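Local coordinates for epidermin decarboxylase (Staphylococcus epidermidis, PDB 1G63), which uses FMN to carry out the oxidative decarboxylation of the C-terminal cysteine of the epidermin precursor peptide, forming a carbon-carbon double bond, at residues B[33-38]-B[96-101]. Sequence-based numbering, arbitrary orientation.
With FMN (flavin mononucleotide), chain M; FMN (flavin mononucleotide), chain N.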
ATOM      1  N   ASN B  33      28.369 -14.995  14.438  1.00 36.02           N
ATOM      2  CA  ASN B  33      27.069 -14.413  14.150  1.00 33.48           C
ATOM      3  C   ASN B  33      27.250 -13.018  13.562  1.00 32.98           C
ATOM      4  O   ASN B  33      28.340 -12.446  13.618  1.00 32.63           O
ATOM      5  CB  ASN B  33      26.245 -14.369  15.434  1.00 31.78           C
ATOM      6  CG  ASN B  33      26.115 -15.739  16.084  1.00 30.05           C
ATOM      7  OD1 ASN B  33      26.293 -15.883  17.287  1.00 31.49           O
ATOM      8  ND2 ASN B  33      25.797 -16.744  15.290  1.00 29.57           N
ATOM      9  N   ILE B  34      26.185 -12.458  13.000  1.00 31.42           N
ATOM     10  CA  ILE B  34      26.312 -11.150  12.389  1.00 30.25           C
ATOM     11  C   ILE B  34      25.134 -10.202  12.642  1.00 29.42           C
ATOM     12  O   ILE B  34      23.993 -10.625  12.835  1.00 29.08           O
ATOM     13  CB  ILE B  34      26.572 -11.327  10.876  1.00 28.43           C
ATOM     14  CG1 ILE B  34      27.021 -10.004  10.260  1.00 28.40           C
ATOM     15  CG2 ILE B  34      25.342 -11.902  10.213  1.00 28.16           C
ATOM     16  CD1 ILE B  34      27.791 -10.172   8.969  1.00 27.36           C
ATOM     17  N   LEU B  35      25.441  -8.910  12.654  1.00 28.32           N
ATOM     18  CA  LEU B  35      24.463  -7.856  12.901  1.00 28.60           C
ATOM     19  C   LEU B  35      24.823  -6.700  11.955  1.00 27.03           C
ATOM     20  O   LEU B  35      25.972  -6.277  11.908  1.00 26.80           O
ATOM     21  CB  LEU B  35      24.573  -7.412  14.368  1.00 30.34           C
ATOM     22  CG  LEU B  35      23.493  -6.539  15.012  1.00 32.23           C
ATOM     23  CD1 LEU B  35      23.894  -6.225  16.451  1.00 32.20           C
ATOM     24  CD2 LEU B  35      23.322  -5.258  14.226  1.00 34.33           C
ATOM     25  N   PHE B  36      23.852  -6.195  11.201  1.00 26.03           N
ATOM     26  CA  PHE B  36      24.113  -5.108  10.251  1.00 24.13           C
ATOM     27  C   PHE B  36      23.539  -3.756  10.654  1.00 23.56           C
ATOM     28  O   PHE B  36      22.594  -3.665  11.437  1.00 21.28           O
ATOM     29  CB  PHE B  36      23.551  -5.449   8.863  1.00 25.33           C
ATOM     30  CG  PHE B  36      24.229  -6.612   8.185  1.00 27.49           C
ATOM     31  CD1 PHE B  36      23.805  -7.915   8.421  1.00 28.33           C
ATOM     32  CD2 PHE B  36      25.288  -6.400   7.298  1.00 26.13           C
ATOM     33  CE1 PHE B  36      24.423  -9.003   7.779  1.00 29.70           C
ATOM     34  CE2 PHE B  36      25.909  -7.474   6.654  1.00 27.43           C
ATOM     35  CZ  PHE B  36      25.477  -8.778   6.893  1.00 27.39           C
ATOM     36  N   SER B  37      24.125  -2.698  10.108  1.00 23.91           N
ATOM     37  CA  SER B  37      23.632  -1.356  10.358  1.00 23.61           C
ATOM     38  C   SER B  37      22.522  -1.154   9.317  1.00 23.66           C
ATOM     39  O   SER B  37      22.568  -1.722   8.229  1.00 24.35           O
ATOM     40  CB  SER B  37      24.741  -0.326  10.143  1.00 22.71           C
ATOM     41  OG  SER B  37      25.041  -0.155   8.769  1.00 24.95           O
ATOM     42  N   PRO B  38      21.499  -0.360   9.644  1.00 24.71           N
ATOM     43  CA  PRO B  38      20.404  -0.121   8.692  1.00 24.54           C
ATOM     44  C   PRO B  38      20.877   0.229   7.279  1.00 25.19           C
ATOM     45  O   PRO B  38      20.369  -0.309   6.293  1.00 26.59           O
ATOM     46  CB  PRO B  38      19.632   1.026   9.338  1.00 21.11           C
ATOM     47  CG  PRO B  38      19.796   0.726  10.800  1.00 23.30           C
ATOM     48  CD  PRO B  38      21.260   0.353  10.913  1.00 23.67           C
ATOM     49  N   ASP B  96      22.032   4.881  18.350  1.00 23.23           N
ATOM     50  CA  ASP B  96      20.692   5.035  17.791  1.00 23.31           C
ATOM     51  C   ASP B  96      20.167   3.884  16.917  1.00 24.39           C
ATOM     52  O   ASP B  96      19.123   4.015  16.281  1.00 24.58           O
ATOM     53  CB  ASP B  96      20.584   6.365  17.030  1.00 23.02           C
ATOM     54  CG  ASP B  96      21.642   6.518  15.949  1.00 23.65           C
ATOM     55  OD1 ASP B  96      22.395   5.560  15.668  1.00 25.27           O
ATOM     56  OD2 ASP B  96      21.706   7.613  15.366  1.00 26.32           O
ATOM     57  N   ASN B  97      20.896   2.772  16.878  1.00 23.88           N
ATOM     58  CA  ASN B  97      20.460   1.577  16.159  1.00 23.46           C
ATOM     59  C   ASN B  97      21.000   0.376  16.952  1.00 23.43           C
ATOM     60  O   ASN B  97      21.829   0.553  17.840  1.00 24.28           O
ATOM     61  CB  ASN B  97      20.939   1.566  14.689  1.00 20.89           C
ATOM     62  CG  ASN B  97      22.443   1.688  14.544  1.00 21.16           C
ATOM     63  OD1 ASN B  97      23.205   1.098  15.314  1.00 20.50           O
ATOM     64  ND2 ASN B  97      22.880   2.446  13.536  1.00 16.56           N
ATOM     65  N   LEU B  98      20.529  -0.831  16.654  1.00 23.59           N
ATOM     66  CA  LEU B  98      20.965  -2.010  17.398  1.00 25.39           C
ATOM     67  C   LEU B  98      22.471  -2.240  17.405  1.00 25.98           C
ATOM     68  O   LEU B  98      23.061  -2.451  18.469  1.00 26.60           O
ATOM     69  CB  LEU B  98      20.256  -3.275  16.887  1.00 24.03           C
ATOM     70  CG  LEU B  98      20.588  -4.578  17.642  1.00 26.46           C
ATOM     71  CD1 LEU B  98      20.245  -4.440  19.117  1.00 23.16           C
ATOM     72  CD2 LEU B  98      19.822  -5.750  17.034  1.00 25.56           C
ATOM     73  N   LEU B  99      23.093  -2.198  16.230  1.00 25.94           N
ATOM     74  CA  LEU B  99      24.533  -2.423  16.119  1.00 26.53           C
ATOM     75  C   LEU B  99      25.310  -1.495  17.043  1.00 27.03           C
ATOM     76  O   LEU B  99      26.151  -1.907  17.840  1.00 27.69           O
ATOM     77  CB  LEU B  99      24.994  -2.196  14.678  1.00 23.25           C
ATOM     78  CG  LEU B  99      26.491  -2.358  14.374  1.00 24.27           C
ATOM     79  CD1 LEU B  99      26.679  -2.718  12.901  1.00 23.34           C
ATOM     80  CD2 LEU B  99      27.254  -1.072  14.712  1.00 22.02           C
ATOM     81  N   THR B 100      24.998  -0.226  16.924  1.00 27.28           N
ATOM     82  CA  THR B 100      25.653   0.798  17.684  1.00 27.69           C
ATOM     83  C   THR B 100      25.330   0.694  19.198  1.00 28.17           C
ATOM     84  O   THR B 100      26.154   1.042  20.050  1.00 25.81           O
ATOM     85  CB  THR B 100      25.279   2.142  17.032  1.00 26.64           C
ATOM     86  OG1 THR B 100      26.373   3.042  17.135  1.00 31.53           O
ATOM     87  CG2 THR B 100      24.061   2.723  17.647  1.00 26.02           C
ATOM     88  N   THR B 101      24.148   0.178  19.536  1.00 27.62           N
ATOM     89  CA  THR B 101      23.780  -0.007  20.946  1.00 27.72           C
ATOM     90  C   THR B 101      24.565  -1.201  21.512  1.00 27.67           C
ATOM     91  O   THR B 101      24.944  -1.221  22.686  1.00 28.18           O
ATOM     92  CB  THR B 101      22.264  -0.285  21.115  1.00 26.97           C
ATOM     93  OG1 THR B 101      21.524   0.888  20.774  1.00 26.74           O
ATOM     94  CG2 THR B 101      21.941  -0.677  22.548  1.00 24.96           C
TER
HETATM   95  N1  FMN M 500      18.512   1.757  26.376  1.00 30.56           N
HETATM   96  C2  FMN M 500      18.698   2.449  27.548  1.00 27.78           C
HETATM   97  O2  FMN M 500      19.416   3.399  27.666  1.00 25.78           O
HETATM   98  N3  FMN M 500      18.002   2.016  28.710  1.00 28.43           N
HETATM   99  C4  FMN M 500      17.159   0.962  28.774  1.00 29.50           C
HETATM  100  O4  FMN M 500      16.633   0.658  29.850  1.00 30.59           O
HETATM  101  C4A FMN M 500      16.978   0.197  27.532  1.00 29.88           C
HETATM  102  N5  FMN M 500      16.139  -0.828  27.476  1.00 30.74           N
HETATM  103  C5A FMN M 500      15.869  -1.405  26.274  1.00 31.34           C
HETATM  104  C6  FMN M 500      14.868  -2.466  26.186  1.00 33.06           C
HETATM  105  C7  FMN M 500      14.640  -3.186  25.040  1.00 33.98           C
HETATM  106  C7M FMN M 500      13.563  -4.286  24.986  1.00 35.03           C
HETATM  107  C8  FMN M 500      15.250  -2.727  23.776  1.00 33.05           C
HETATM  108  C8M FMN M 500      14.925  -3.391  22.464  1.00 32.36           C
HETATM  109  C9  FMN M 500      16.229  -1.737  23.850  1.00 30.85           C
HETATM  110  C9A FMN M 500      16.564  -1.059  25.042  1.00 30.12           C
HETATM  111  N10 FMN M 500      17.534  -0.024  25.159  1.00 28.41           N
HETATM  112  C10 FMN M 500      17.703   0.693  26.336  1.00 28.48           C
HETATM  113  C1' FMN M 500      18.271   0.425  23.959  1.00 26.13           C
HETATM  114  C2' FMN M 500      17.555   1.649  23.340  1.00 24.43           C
HETATM  115  O2' FMN M 500      16.187   1.414  22.976  1.00 25.78           O
HETATM  116  C3' FMN M 500      18.303   2.119  22.096  1.00 22.38           C
HETATM  117  O3' FMN M 500      19.647   2.526  22.470  1.00 21.95           O
HETATM  118  C4' FMN M 500      17.655   3.254  21.317  1.00 22.63           C
HETATM  119  O4' FMN M 500      18.350   3.477  20.070  1.00 20.67           O
HETATM  120  C5' FMN M 500      17.551   4.565  22.080  1.00 22.78           C
HETATM  121  O5' FMN M 500      16.819   5.538  21.314  1.00 24.52           O
HETATM  122  P   FMN M 500      16.230   6.868  21.918  1.00 24.22           P
HETATM  123  O1P FMN M 500      17.362   7.593  22.529  1.00 26.99           O
HETATM  124  O2P FMN M 500      15.145   6.529  22.892  1.00 26.79           O
HETATM  125  O3P FMN M 500      15.629   7.629  20.678  1.00 23.74           O
HETATM  126  N1  FMN N 501      31.622   5.021   4.427  1.00 30.19           N
HETATM  127  C2  FMN N 501      32.746   4.503   5.017  1.00 30.16           C
HETATM  128  O2  FMN N 501      33.109   4.787   6.122  1.00 31.08           O
HETATM  129  N3  FMN N 501      33.546   3.569   4.278  1.00 29.52           N
HETATM  130  C4  FMN N 501      33.288   3.145   3.020  1.00 29.68           C
HETATM  131  O4  FMN N 501      34.061   2.355   2.455  1.00 30.20           O
HETATM  132  C4A FMN N 501      32.101   3.721   2.376  1.00 30.21           C
HETATM  133  N5  FMN N 501      31.733   3.337   1.159  1.00 32.71           N
HETATM  134  C5A FMN N 501      30.534   3.753   0.654  1.00 31.73           C
HETATM  135  C6  FMN N 501      30.072   3.250  -0.640  1.00 32.44           C
HETATM  136  C7  FMN N 501      28.956   3.725  -1.266  1.00 32.15           C
HETATM  137  C7M FMN N 501      28.498   3.160  -2.620  1.00 30.77           C
HETATM  138  C8  FMN N 501      28.037   4.605  -0.516  1.00 31.77           C
HETATM  139  C8M FMN N 501      26.721   5.052  -1.104  1.00 31.13           C
HETATM  140  C9  FMN N 501      28.475   5.115   0.703  1.00 29.69           C
HETATM  141  C9A FMN N 501      29.682   4.730   1.319  1.00 30.45           C
HETATM  142  N10 FMN N 501      30.162   5.207   2.577  1.00 27.80           N
HETATM  143  C10 FMN N 501      31.288   4.667   3.187  1.00 28.94           C
HETATM  144  C1' FMN N 501      29.357   6.175   3.338  1.00 25.95           C
HETATM  145  C2' FMN N 501      28.478   5.418   4.364  1.00 23.53           C
HETATM  146  O2' FMN N 501      27.606   4.440   3.795  1.00 23.94           O
HETATM  147  C3' FMN N 501      27.635   6.412   5.161  1.00 22.46           C
HETATM  148  O3' FMN N 501      28.520   7.299   5.919  1.00 19.97           O
HETATM  149  C4' FMN N 501      26.624   5.800   6.120  1.00 23.26           C
HETATM  150  O4' FMN N 501      25.751   6.815   6.676  1.00 22.15           O
HETATM  151  C5' FMN N 501      27.237   4.986   7.249  1.00 24.06           C
HETATM  152  O5' FMN N 501      26.205   4.345   8.029  1.00 25.55           O
HETATM  153  P   FMN N 501      26.494   3.178   9.064  1.00 21.73           P
HETATM  154  O1P FMN N 501      27.498   3.697  10.044  1.00 24.48           O
HETATM  155  O2P FMN N 501      26.951   1.994   8.299  1.00 25.14           O
HETATM  156  O3P FMN N 501      25.098   2.909   9.733  1.00 25.23           O
HETATM  157  O   HOH W   1      21.924  -1.764  13.608  1.00 15.65           O
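L35, near the C-terminal end of strand 32-36, packs against L98 and L99 in the first turn of helix 98-105. Its CG stands anti to the backbone N (chi1 -167°); CD2 sits against CB of L99 at 3.5 Å, and CD1 touches both CA of L99 and CG of L98, 3.9 Å from the latter. L99 CD1 lies over the strand end, 3.8 Å from S37 N. Beyond it, the P38 ring places CD 3.7 Å from N97 ND2.

A water links the two backbones, donating to F36 O (3.0 Å) and accepting from L99 N (2.9 Å), an amide of the open first turn. N97 is the N-cap, its OD1 accepting from T100 N, though the modelled place of OD1 is doubtful; its carbonyl O receives both T101 N and, from above the carbonyl plane, T101 OG1.

Two flavins flank the contact. S37 OG donates to phosphate atom O2P of one FMN at 2.9 Å, while T101 OG1 accepts from ribityl O3' of another, also bound by A11 N and S83 OG of a neighbouring subunit. Such phosphate binding at the C-terminal ends of parallel strands is typical of Rossmann-like flavoproteins, here with FMN sites shared between subunits of the HFCD dodecamer.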